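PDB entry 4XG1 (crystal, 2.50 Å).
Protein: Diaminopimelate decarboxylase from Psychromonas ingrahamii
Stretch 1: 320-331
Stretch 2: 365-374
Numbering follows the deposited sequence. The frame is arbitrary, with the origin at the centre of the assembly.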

# COMPACT_ATOMS: atom_id res chain seq x y z
N TRP B 320 7.62 -8.66 11.81
CA TRP B 320 7.34 -8.68 13.24
C TRP B 320 7.67 -7.32 13.77
O TRP B 320 8.76 -6.86 13.63
CB TRP B 320 8.17 -9.75 13.94
CG TRP B 320 7.65 -10.11 15.36
CD1 TRP B 320 6.78 -11.12 15.68
CD2 TRP B 320 7.94 -9.42 16.57
NE1 TRP B 320 6.51 -11.10 17.03
CE2 TRP B 320 7.20 -10.07 17.61
CE3 TRP B 320 8.73 -8.32 16.89
CZ2 TRP B 320 7.24 -9.67 18.94
CZ3 TRP B 320 8.80 -7.92 18.24
CH2 TRP B 320 8.05 -8.60 19.25
N GLN B 321 6.68 -6.65 14.31
CA GLN B 321 6.83 -5.32 14.84
C GLN B 321 6.38 -5.40 16.32
O GLN B 321 5.31 -5.93 16.63
CB GLN B 321 5.91 -4.41 14.04
CG GLN B 321 6.61 -3.19 13.50
CD GLN B 321 7.02 -3.15 12.05
OE1 GLN B 321 6.60 -3.90 11.19
NE2 GLN B 321 7.88 -2.23 11.79
N ASN B 322 7.24 -4.99 17.24
CA ASN B 322 6.93 -5.12 18.64
C ASN B 322 5.73 -4.23 18.98
O ASN B 322 5.64 -3.11 18.50
CB ASN B 322 8.16 -4.72 19.47
CG ASN B 322 8.04 -5.13 20.94
OD1 ASN B 322 7.30 -6.04 21.30
ND2 ASN B 322 8.79 -4.46 21.77
N ILE B 323 4.82 -4.74 19.80
CA ILE B 323 3.63 -4.03 20.22
C ILE B 323 3.60 -4.00 21.76
O ILE B 323 3.52 -5.04 22.40
CB ILE B 323 2.37 -4.70 19.69
CG1 ILE B 323 2.45 -4.81 18.16
CG2 ILE B 323 1.14 -3.91 20.11
CD1 ILE B 323 1.25 -5.48 17.50
N ILE B 324 3.66 -2.79 22.32
CA ILE B 324 3.81 -2.57 23.74
C ILE B 324 2.74 -1.61 24.28
O ILE B 324 2.23 -0.77 23.55
CB ILE B 324 5.19 -2.01 24.08
CG1 ILE B 324 5.37 -0.61 23.52
CG2 ILE B 324 6.25 -2.94 23.55
CD1 ILE B 324 6.70 0.00 23.86
N PRO B 325 2.43 -1.71 25.60
CA PRO B 325 1.37 -0.90 26.17
C PRO B 325 1.86 0.50 26.44
O PRO B 325 3.04 0.74 26.52
CB PRO B 325 1.04 -1.63 27.49
CG PRO B 325 2.33 -2.25 27.90
CD PRO B 325 3.03 -2.62 26.60
N LEU B 326 0.92 1.42 26.58
CA LEU B 326 1.25 2.81 26.84
C LEU B 326 1.70 3.02 28.28
O LEU B 326 2.44 3.96 28.59
CB LEU B 326 0.03 3.65 26.51
CG LEU B 326 0.29 5.14 26.37
CD1 LEU B 326 1.25 5.43 25.23
CD2 LEU B 326 -1.03 5.87 26.15
N ASN B 327 1.26 2.12 29.17
CA ASN B 327 1.62 2.15 30.59
C ASN B 327 1.91 0.74 31.15
O ASN B 327 1.12 -0.20 30.96
CB ASN B 327 0.47 2.77 31.40
CG ASN B 327 0.91 3.27 32.76
OD1 ASN B 327 2.07 3.09 33.18
ND2 ASN B 327 0.00 3.93 33.45
N THR B 328 3.03 0.62 31.88
CA THR B 328 3.38 -0.64 32.55
C THR B 328 2.70 -0.81 33.91
O THR B 328 2.49 -1.94 34.35
CB THR B 328 4.89 -0.75 32.79
OG1 THR B 328 5.38 0.52 33.23
CG2 THR B 328 5.60 -1.16 31.52
N ASP B 329 2.35 0.30 34.55
CA ASP B 329 1.66 0.24 35.84
C ASP B 329 0.36 1.04 35.82
O ASP B 329 0.32 2.18 36.29
N TYR B 330 -0.69 0.43 35.29
CA TYR B 330 -1.99 1.08 35.24
C TYR B 330 -2.56 1.17 36.65
O TYR B 330 -2.63 0.17 37.37
CB TYR B 330 -3.00 0.35 34.32
CG TYR B 330 -2.91 0.74 32.85
CD1 TYR B 330 -3.43 1.95 32.40
CD2 TYR B 330 -2.31 -0.08 31.91
CE1 TYR B 330 -3.34 2.32 31.07
CE2 TYR B 330 -2.21 0.28 30.58
CZ TYR B 330 -2.73 1.49 30.16
OH TYR B 330 -2.64 1.85 28.83
N GLN B 331 -2.97 2.37 37.05
CA GLN B 331 -3.51 2.57 38.39
C GLN B 331 -4.91 3.14 38.28
O GLN B 331 -5.24 4.12 38.93
CB GLN B 331 -2.57 3.45 39.23
N GLY B 365 -10.32 0.26 25.20
CA GLY B 365 -10.02 1.67 25.42
C GLY B 365 -8.58 1.96 25.60
O GLY B 365 -8.16 3.10 25.50
N ASP B 366 -7.78 0.95 25.87
CA ASP B 366 -6.32 1.15 26.03
C ASP B 366 -5.63 1.55 24.72
O ASP B 366 -6.04 1.13 23.64
CB ASP B 366 -5.67 -0.15 26.53
CG ASP B 366 -5.88 -0.40 28.01
OD1 ASP B 366 -6.07 0.58 28.76
OD2 ASP B 366 -5.84 -1.61 28.43
N TYR B 367 -4.53 2.28 24.86
CA TYR B 367 -3.67 2.61 23.76
C TYR B 367 -2.47 1.65 23.65
O TYR B 367 -1.83 1.33 24.65
CB TYR B 367 -3.12 4.02 23.93
CG TYR B 367 -4.15 5.07 23.72
CD1 TYR B 367 -4.77 5.21 22.50
CD2 TYR B 367 -4.48 5.95 24.73
CE1 TYR B 367 -5.72 6.19 22.28
CE2 TYR B 367 -5.44 6.94 24.52
CZ TYR B 367 -6.06 7.05 23.29
OH TYR B 367 -7.00 8.02 23.06
N LEU B 368 -2.17 1.19 22.44
CA LEU B 368 -0.97 0.39 22.17
C LEU B 368 -0.04 1.11 21.22
O LEU B 368 -0.45 1.95 20.46
CB LEU B 368 -1.34 -0.93 21.56
CG LEU B 368 -2.16 -1.86 22.43
CD1 LEU B 368 -2.60 -3.09 21.68
CD2 LEU B 368 -1.30 -2.25 23.61
N VAL B 369 1.23 0.78 21.32
CA VAL B 369 2.28 1.45 20.57
C VAL B 369 2.94 0.34 19.77
O VAL B 369 3.36 -0.67 20.32
CB VAL B 369 3.29 2.11 21.52
CG1 VAL B 369 4.58 2.46 20.82
CG2 VAL B 369 2.68 3.34 22.15
N ILE B 370 3.03 0.55 18.46
CA ILE B 370 3.70 -0.38 17.55
C ILE B 370 5.02 0.24 17.28
O ILE B 370 5.08 1.37 16.77
CB ILE B 370 2.91 -0.51 16.26
CG1 ILE B 370 1.50 -0.94 16.62
CG2 ILE B 370 3.52 -1.55 15.34
CD1 ILE B 370 0.50 -0.60 15.56
N ARG B 371 6.08 -0.48 17.63
CA ARG B 371 7.39 0.09 17.50
C ARG B 371 7.98 -0.13 16.12
O ARG B 371 7.54 -1.00 15.38
CB ARG B 371 8.31 -0.48 18.56
CG ARG B 371 7.99 0.04 19.95
CD ARG B 371 9.07 -0.26 20.99
NE ARG B 371 10.42 -0.31 20.40
CZ ARG B 371 11.24 0.73 20.22
NH1 ARG B 371 10.88 1.97 20.58
NH2 ARG B 371 12.43 0.52 19.63
N SER B 372 8.97 0.69 15.78
CA SER B 372 9.80 0.48 14.62
C SER B 372 9.06 0.73 13.35
O SER B 372 9.21 -0.01 12.36
CB SER B 372 10.38 -0.94 14.60
OG SER B 372 10.86 -1.31 15.87
N THR B 373 8.26 1.77 13.34
CA THR B 373 7.39 2.04 12.23
C THR B 373 7.75 3.36 11.56
O THR B 373 6.99 3.91 10.77
CB THR B 373 5.93 2.10 12.66
OG1 THR B 373 5.77 3.13 13.62
CG2 THR B 373 5.48 0.80 13.21
N GLY B 374 8.95 3.86 11.83
CA GLY B 374 9.38 5.12 11.23
C GLY B 374 9.84 4.98 9.78
O GLY B 374 9.99 5.99 9.09
O HOH W 1 9.97 -3.39 16.78

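Two segments of Psychromonas ingrahamii diaminopimelate decarboxylase, 320-331 and 365-374, pack through a short antiparallel pair of strands and bury 715 Å² between them. The strand 323-325 runs at 145° to the strand that begins at Tyr367, and the axes approach to 4.7 Å. Ile324 and Val369 form the hydrogen-bonded pair at the centre: Ile324 N donates to Val369 O and Val369 N to Ile324 O, both at 2.9 Å. One step along, Arg371 N reaches Asn322 O at 2.8 Å in a nearly straight bond. The ladder frays at the other end, where Leu326 N to Tyr367 O is a weak bond of 3.4 Å. Between these rungs sit the non-hydrogen-bonded pairs Ile323-Ile370 and Pro325-Leu368, whose CA atoms come closer, at 4.5 and 4.8 Å; in the Ile323-Ile370 pair the alpha hydrogens point at carbonyls across the gap, and Ile323 CA lies 3.4 Å from Val369 O while Ile370 CA lies 3.5 Å from Asn322 O. Proline suits its place, because a residue in such a pair needs no amide hydrogen for the partner strand.

Side chains alternate between the two faces of the sheet. On one, Ile323 fits between two neighbours of the other strand: its CG2 rests 4.1 Å from Leu368 CB and its CG1 4.3 Å from Ile370 CG1. The tip of Leu368 comes back toward the first strand, with its CD2 3.9 Å from Pro325 CA, at the backbone side of the puckered ring. On the opposite face, Ile324 CG1 lies 4.0 Å from Val369 CB, and Ile324 CD1 stretches to 3.7 Å from Arg371 CD, so that the aliphatic part of the arginine serves as apolar surface while its NH1 and NH2 are hydrogen-bonded elsewhere in the structure. Leu326, just past its strand, spans Val369 and Tyr367: CD1 meets Val369 CG2 at 4.0 Å and CD2 meets Tyr367 CB at 3.6 Å. Leu326 CD2 also lies oblique to the tyrosine ring, whose far end leads away.

Gln321 and a water tie one end; the other has only a loose tyrosine contact. Gln321 lays its CB 3.9 Å from Ile370 CG2, and its amide NE2 makes a short but poorly angled, weak hydrogen bond of 2.6 Å to Ser372 O. Nearby, water 1 bridges the stretches, accepting from Asn322 N at 3.2 Å and donating to Ser372 OG at 2.4 Å. At the other end the poorly ordered Tyr330 points toward the second stretch, yet its OH stays 3.7 Å from Asp366 OD1, a contact without a hydrogen bond.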